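PDB 3ICL: EAL/GGDEF domain protein from Methylococcus capsulatus, which is of unknown specific function but belongs to the GGDEF domain family, with a central mixed beta-sheet flanked by helices on its two faces. Local coordinates for residues I64-R69 against V98-I102; V32-V38 against D80-L86. The protein carries 1 engineered substitution. The contacts are given in a common frame with arbitrary orientation. Numbering follows the deposited sequence.

Contact 1 (I64-R69 against V98-I102); sequences IRTAVR and VAQKI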
loop_
_atom_site.group_PDB
_atom_site.type_symbol
_atom_site.label_atom_id
_atom_site.label_comp_id
_atom_site.label_asym_id
_atom_site.label_seq_id
_atom_site.Cartn_x
_atom_site.Cartn_y
_atom_site.Cartn_z
ATOM N N ILE A 64 4.670 5.825 -3.999
ATOM C CA ILE A 64 4.742 4.619 -3.192
ATOM C C ILE A 64 5.942 3.800 -3.653
ATOM O O ILE A 64 6.715 3.299 -2.838
ATOM C CB ILE A 64 3.460 3.778 -3.322
ATOM C CG1 ILE A 64 2.292 4.520 -2.667
ATOM C CG2 ILE A 64 3.666 2.420 -2.671
ATOM C CD1 ILE A 64 0.945 3.813 -2.787
ATOM N N ARG A 65 6.109 3.680 -4.966
ATOM C CA ARG A 65 7.234 2.919 -5.501
ATOM C C ARG A 65 8.583 3.519 -5.094
ATOM O O ARG A 65 9.558 2.794 -4.904
ATOM C CB ARG A 65 7.133 2.826 -7.027
ATOM C CG ARG A 65 5.899 2.082 -7.512
ATOM C CD ARG A 65 5.974 1.719 -8.990
ATOM N NE ARG A 65 5.980 2.894 -9.857
ATOM C CZ ARG A 65 5.818 2.848 -11.175
ATOM N NH1 ARG A 65 5.633 1.684 -11.787
ATOM N NH2 ARG A 65 5.844 3.969 -11.886
ATOM N N THR A 66 8.646 4.840 -4.949
ATOM C CA THR A 66 9.909 5.478 -4.565
ATOM C C THR A 66 10.223 5.197 -3.105
ATOM O O THR A 66 11.375 5.306 -2.678
ATOM C CB THR A 66 9.874 7.017 -4.719
ATOM O OG1 THR A 66 9.029 7.579 -3.707
ATOM C CG2 THR A 66 9.355 7.411 -6.081
ATOM N N ALA A 67 9.197 4.830 -2.340
ATOM C CA ALA A 67 9.374 4.572 -0.915
ATOM C C ALA A 67 9.593 3.114 -0.550
ATOM O O ALA A 67 9.939 2.811 0.585
ATOM C CB ALA A 67 8.186 5.140 -0.135
ATOM N N VAL A 68 9.386 2.204 -1.496
ATOM C CA VAL A 68 9.613 0.786 -1.222
ATOM C C VAL A 68 11.001 0.420 -1.744
ATOM O O VAL A 68 11.770 1.308 -2.104
ATOM C CB VAL A 68 8.531 -0.113 -1.887
ATOM C CG1 VAL A 68 7.170 0.194 -1.273
ATOM C CG2 VAL A 68 8.487 0.110 -3.397
ATOM N N ARG A 69 11.340 -0.868 -1.768
ATOM C CA ARG A 69 12.655 -1.275 -2.260
ATOM C C ARG A 69 12.568 -1.874 -3.659
ATOM O O ARG A 69 11.535 -2.412 -4.054
ATOM C CB ARG A 69 13.314 -2.304 -1.326
ATOM C CG ARG A 69 13.597 -1.824 0.104
ATOM C CD ARG A 69 12.356 -1.941 0.975
ATOM N NE ARG A 69 11.734 -3.251 0.814
ATOM C CZ ARG A 69 12.254 -4.389 1.261
ATOM N NH1 ARG A 69 13.408 -4.383 1.912
ATOM N NH2 ARG A 69 11.630 -5.536 1.031
ATOM N N VAL A 98 9.163 0.956 6.066
ATOM C CA VAL A 98 8.697 1.186 4.701
ATOM C C VAL A 98 7.389 1.970 4.782
ATOM O O VAL A 98 7.178 2.909 4.027
ATOM C CB VAL A 98 8.481 -0.146 3.935
ATOM C CG1 VAL A 98 7.865 0.128 2.576
ATOM C CG2 VAL A 98 9.806 -0.859 3.754
ATOM N N ALA A 99 6.521 1.596 5.716
ATOM C CA ALA A 99 5.262 2.291 5.905
ATOM C C ALA A 99 5.523 3.763 6.271
ATOM O O ALA A 99 4.789 4.660 5.849
ATOM C CB ALA A 99 4.462 1.612 7.017
ATOM N N GLN A 100 6.563 4.007 7.065
ATOM C CA GLN A 100 6.895 5.370 7.464
ATOM C C GLN A 100 7.410 6.190 6.281
ATOM O O GLN A 100 7.107 7.379 6.160
ATOM C CB GLN A 100 7.929 5.345 8.592
ATOM C CG GLN A 100 7.310 4.977 9.934
ATOM C CD GLN A 100 8.334 4.620 10.987
ATOM O OE1 GLN A 100 9.517 4.942 10.861
ATOM N NE2 GLN A 100 7.883 3.962 12.042
ATOM N N LYS A 101 8.169 5.548 5.400
ATOM C CA LYS A 101 8.713 6.231 4.229
ATOM C C LYS A 101 7.586 6.554 3.242
ATOM O O LYS A 101 7.624 7.576 2.546
ATOM C CB LYS A 101 9.780 5.358 3.561
ATOM C CG LYS A 101 10.548 6.050 2.449
ATOM C CD LYS A 101 11.737 5.218 1.993
ATOM C CE LYS A 101 12.597 5.983 0.998
ATOM N NZ LYS A 101 13.818 5.221 0.620
ATOM N N ILE A 102 6.629 5.719 3.145
ATOM C CA ILE A 102 5.479 5.971 2.285
ATOM C C ILE A 102 4.706 7.149 2.855
ATOM O O ILE A 102 4.341 8.074 2.128
ATOM C CB ILE A 102 4.523 4.751 2.203
ATOM C CG1 ILE A 102 5.202 3.564 1.507
ATOM C CG2 ILE A 102 3.294 5.119 1.369
ATOM C CD1 ILE A 102 4.475 2.268 1.600
#

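Contact 2 (V32-V38 against D80-L86); sequences VLLFLDV and DKFTILL. Engineered in segment 80-86: Lys81 (natural residue Glu). With SO4 (sulfate ion), chain C.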
loop_
_atom_site.group_PDB
_atom_site.type_symbol
_atom_site.label_atom_id
_atom_site.label_comp_id
_atom_site.label_asym_id
_atom_site.label_seq_id
_atom_site.Cartn_x
_atom_site.Cartn_y
_atom_site.Cartn_z
ATOM N N VAL A 32 6.235 -9.273 3.789
ATOM C CA VAL A 32 5.366 -8.355 4.503
ATOM C C VAL A 32 4.439 -7.701 3.495
ATOM O O VAL A 32 4.858 -7.321 2.399
ATOM C CB VAL A 32 6.158 -7.267 5.247
ATOM C CG1 VAL A 32 5.190 -6.317 5.956
ATOM C CG2 VAL A 32 7.101 -7.913 6.251
ATOM N N LEU A 33 3.177 -7.578 3.879
ATOM C CA LEU A 33 2.168 -6.992 3.017
ATOM C C LEU A 33 1.596 -5.729 3.646
ATOM O O LEU A 33 1.198 -5.728 4.813
ATOM C CB LEU A 33 1.050 -8.009 2.806
ATOM C CG LEU A 33 0.303 -8.079 1.479
ATOM C CD1 LEU A 33 1.275 -8.276 0.319
ATOM C CD2 LEU A 33 -0.668 -9.243 1.560
ATOM N N LEU A 34 1.588 -4.647 2.878
ATOM C CA LEU A 34 1.017 -3.389 3.337
ATOM C C LEU A 34 -0.211 -3.150 2.470
ATOM O O LEU A 34 -0.171 -3.360 1.261
ATOM C CB LEU A 34 2.009 -2.228 3.170
ATOM C CG LEU A 34 3.025 -1.977 4.297
ATOM C CD1 LEU A 34 3.813 -3.238 4.587
ATOM C CD2 LEU A 34 3.951 -0.839 3.900
ATOM N N PHE A 35 -1.307 -2.741 3.097
ATOM C CA PHE A 35 -2.546 -2.462 2.383
ATOM C C PHE A 35 -2.800 -0.986 2.670
ATOM O O PHE A 35 -3.121 -0.611 3.795
ATOM C CB PHE A 35 -3.685 -3.328 2.940
ATOM C CG PHE A 35 -4.647 -3.830 1.890
ATOM C CD1 PHE A 35 -5.328 -2.942 1.058
ATOM C CD2 PHE A 35 -4.895 -5.196 1.755
ATOM C CE1 PHE A 35 -6.247 -3.406 0.108
ATOM C CE2 PHE A 35 -5.814 -5.673 0.807
ATOM C CZ PHE A 35 -6.490 -4.777 -0.015
ATOM N N LEU A 36 -2.641 -0.152 1.649
ATOM C CA LEU A 36 -2.801 1.287 1.804
ATOM C C LEU A 36 -4.126 1.808 1.279
ATOM O O LEU A 36 -4.609 1.389 0.228
ATOM C CB LEU A 36 -1.638 1.992 1.106
ATOM C CG LEU A 36 -1.511 3.512 1.181
ATOM C CD1 LEU A 36 -0.048 3.883 0.962
ATOM C CD2 LEU A 36 -2.399 4.172 0.146
ATOM N N ASP A 37 -4.703 2.744 2.022
ATOM C CA ASP A 37 -5.982 3.331 1.657
ATOM C C ASP A 37 -5.826 4.837 1.546
ATOM O O ASP A 37 -5.257 5.473 2.437
ATOM C CB ASP A 37 -7.011 3.023 2.749
ATOM C CG ASP A 37 -8.416 3.424 2.369
ATOM O OD1 ASP A 37 -8.597 4.209 1.412
ATOM O OD2 ASP A 37 -9.352 2.952 3.047
ATOM N N VAL A 38 -6.298 5.403 0.441
ATOM C CA VAL A 38 -6.263 6.850 0.289
ATOM C C VAL A 38 -7.618 7.207 0.874
ATOM O O VAL A 38 -8.641 7.188 0.186
ATOM C CB VAL A 38 -6.167 7.283 -1.182
ATOM C CG1 VAL A 38 -6.170 8.801 -1.277
ATOM C CG2 VAL A 38 -4.884 6.737 -1.793
ATOM N N ASP A 80 -9.308 2.925 -4.920
ATOM C CA ASP A 80 -8.362 3.796 -4.236
ATOM C C ASP A 80 -7.489 3.167 -3.147
ATOM O O ASP A 80 -7.042 3.859 -2.236
ATOM C CB ASP A 80 -9.103 5.013 -3.667
ATOM C CG ASP A 80 -10.157 4.635 -2.650
ATOM O OD1 ASP A 80 -10.353 3.425 -2.406
ATOM O OD2 ASP A 80 -10.796 5.551 -2.091
ATOM N N LYS A 81 -7.245 1.862 -3.240
ATOM C CA LYS A 81 -6.381 1.179 -2.283
ATOM C C LYS A 81 -5.200 0.607 -3.060
ATOM O O LYS A 81 -5.262 0.457 -4.279
ATOM C CB LYS A 81 -7.116 0.044 -1.569
ATOM C CG LYS A 81 -7.771 0.427 -0.248
ATOM C CD LYS A 81 -9.032 1.251 -0.442
ATOM C CE LYS A 81 -10.142 0.424 -1.066
ATOM N NZ LYS A 81 -11.382 1.223 -1.223
ATOM N N PHE A 82 -4.121 0.308 -2.350
ATOM C CA PHE A 82 -2.926 -0.252 -2.971
ATOM C C PHE A 82 -2.397 -1.401 -2.115
ATOM O O PHE A 82 -2.334 -1.290 -0.888
ATOM C CB PHE A 82 -1.836 0.821 -3.093
ATOM C CG PHE A 82 -2.175 1.937 -4.041
ATOM C CD1 PHE A 82 -1.885 1.830 -5.397
ATOM C CD2 PHE A 82 -2.787 3.098 -3.579
ATOM C CE1 PHE A 82 -2.201 2.862 -6.279
ATOM C CE2 PHE A 82 -3.105 4.136 -4.457
ATOM C CZ PHE A 82 -2.812 4.014 -5.806
ATOM N N THR A 83 -2.043 -2.509 -2.757
ATOM C CA THR A 83 -1.475 -3.637 -2.030
ATOM C C THR A 83 0.016 -3.572 -2.303
ATOM O O THR A 83 0.453 -3.555 -3.452
ATOM C CB THR A 83 -2.017 -4.992 -2.505
ATOM O OG1 THR A 83 -1.924 -5.070 -3.928
ATOM C CG2 THR A 83 -3.471 -5.169 -2.052
ATOM N N ILE A 84 0.787 -3.525 -1.230
ATOM C CA ILE A 84 2.230 -3.410 -1.323
ATOM C C ILE A 84 2.934 -4.653 -0.790
ATOM O O ILE A 84 2.790 -5.013 0.375
ATOM C CB ILE A 84 2.673 -2.159 -0.538
ATOM C CG1 ILE A 84 2.017 -0.931 -1.174
ATOM C CG2 ILE A 84 4.188 -2.059 -0.495
ATOM C CD1 ILE A 84 1.828 0.236 -0.229
ATOM N N LEU A 85 3.697 -5.301 -1.657
ATOM C CA LEU A 85 4.436 -6.500 -1.291
ATOM C C LEU A 85 5.901 -6.198 -1.026
ATOM O O LEU A 85 6.603 -5.688 -1.897
ATOM C CB LEU A 85 4.331 -7.541 -2.413
ATOM C CG LEU A 85 5.346 -8.690 -2.446
ATOM C CD1 LEU A 85 5.305 -9.498 -1.150
ATOM C CD2 LEU A 85 5.035 -9.582 -3.644
ATOM N N LEU A 86 6.354 -6.499 0.188
ATOM C CA LEU A 86 7.752 -6.307 0.542
ATOM C C LEU A 86 8.380 -7.691 0.390
ATOM O O LEU A 86 8.173 -8.586 1.206
ATOM C CB LEU A 86 7.883 -5.786 1.977
ATOM C CG LEU A 86 7.156 -4.461 2.238
ATOM C CD1 LEU A 86 7.519 -3.964 3.621
ATOM C CD2 LEU A 86 7.534 -3.415 1.190
HETATM S S SO4 C . -13.094 2.486 1.541
HETATM O O1 SO4 C . -12.647 1.118 1.220
HETATM O O2 SO4 C . -13.491 3.173 0.295
HETATM O O3 SO4 C . -14.246 2.423 2.462
HETATM O O4 SO4 C . -11.990 3.234 2.178
#

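Contact 1 (I64-R69 against V98-I102)
Val98, on helix 96-106, meets the C-terminal part of segment 64-69. Val98 CG1 packs on Val68 CG1 (3.9 Å), while Val98 CG2 lies 3.9 Å from Arg69 CD; the polar end of Arg69 is engaged by a salt bridge to Asp72 and a hydrogen bond to Gly88. One residue on, Ala99 points away from 64-69 and packs on Leu34 of the central sheet. Lys101 returns to the interface with an extended, all-trans side chain that lays its methylenes along Ala67 and Thr66: CG is 3.6 Å from Ala67 CB, CD 3.3 Å from Ala67 O and CE 3.9 Å from Thr66 O. Ile102 completes the contact, with CG1 at 3.8 Å from Ala67 CB and CG2 at 4.2 Å from Ile64 CG1. The CA atoms of Ala67 and Ile102 are just 5.2 Å apart, a separation that the single methyl of Ala67 permits, and Ala67 has the most surface covered of any residue here. The two helices, which cover the same face of the GGDEF domain sheet, therefore meet without hydrogen bonds between these segments, and apolar side-chain packing, with the Lys101 methylenes against backbone carbonyls, makes up the contact.

Contact 2 (V32-V38 against D80-L86)
Ile84, Leu34 and Leu36 bury the most surface where these two strands pair antiparallel. Leu34 and Ile84 form a hydrogen-bonded pair, with Leu34 N to Ile84 O at 2.8 Å and Ile84 N to Leu34 O at 2.7 Å, and their side chains adjoin on one face (CB to CB, 3.8 Å). Ile84 CD1 also reaches Leu36 CB (4.1 Å). Leu36 in turn pairs with Phe82 through two 2.8 Å hydrogen bonds, Leu36 N to Phe82 O and Phe82 N to Leu36 O, and its CD2 meets the Phe82 ring edge at CD2 (3.9 Å). On the opposite face, Thr83 CG2 makes a CH-pi contact over the Phe35 ring, 3.8 Å from its centroid. Asp80 to Phe82 end the GGDEF signature, although Lys81 is an engineered replacement of Glu; its NZ forms a salt bridge with Asp80 OD1 (2.7 Å) and a hydrogen bond to O1 of a sulfate ion (2.8 Å). The pair occupies the middle of the sheet: strand 32-38 hydrogen-bonds onward to strand 121-127, and 81-86 to 73-77. Helices 10-23 and 135-152 cover the Phe35 face, while helices 50-67 and 96-106 pack against Leu36 and Ile84.

After helix 10-23 the chain enters strand 32-38, the first segment of contact 2, and then runs through helices 41-48 and 50-67 to reach segment 64-69. After strand 73-77 it turns back into strand 81-86, which closes contact 2 over 41 intervening residues. Helix 96-106 follows and closes contact 1 over 28 residues. The four segments alternate, so the two closures cross instead of nesting. They also touch in space: Ile102 CG2 lies 3.6 Å from Leu36 CD1, and Ile84 CD1 is 3.8 Å from both Ile64 CG2 and Ile102 CD1. Contact 2 joins neighbouring central strands, whereas contact 1 joins two helices on one face of them, with Ile64, Val68 and Ile102 packing onto the sheet.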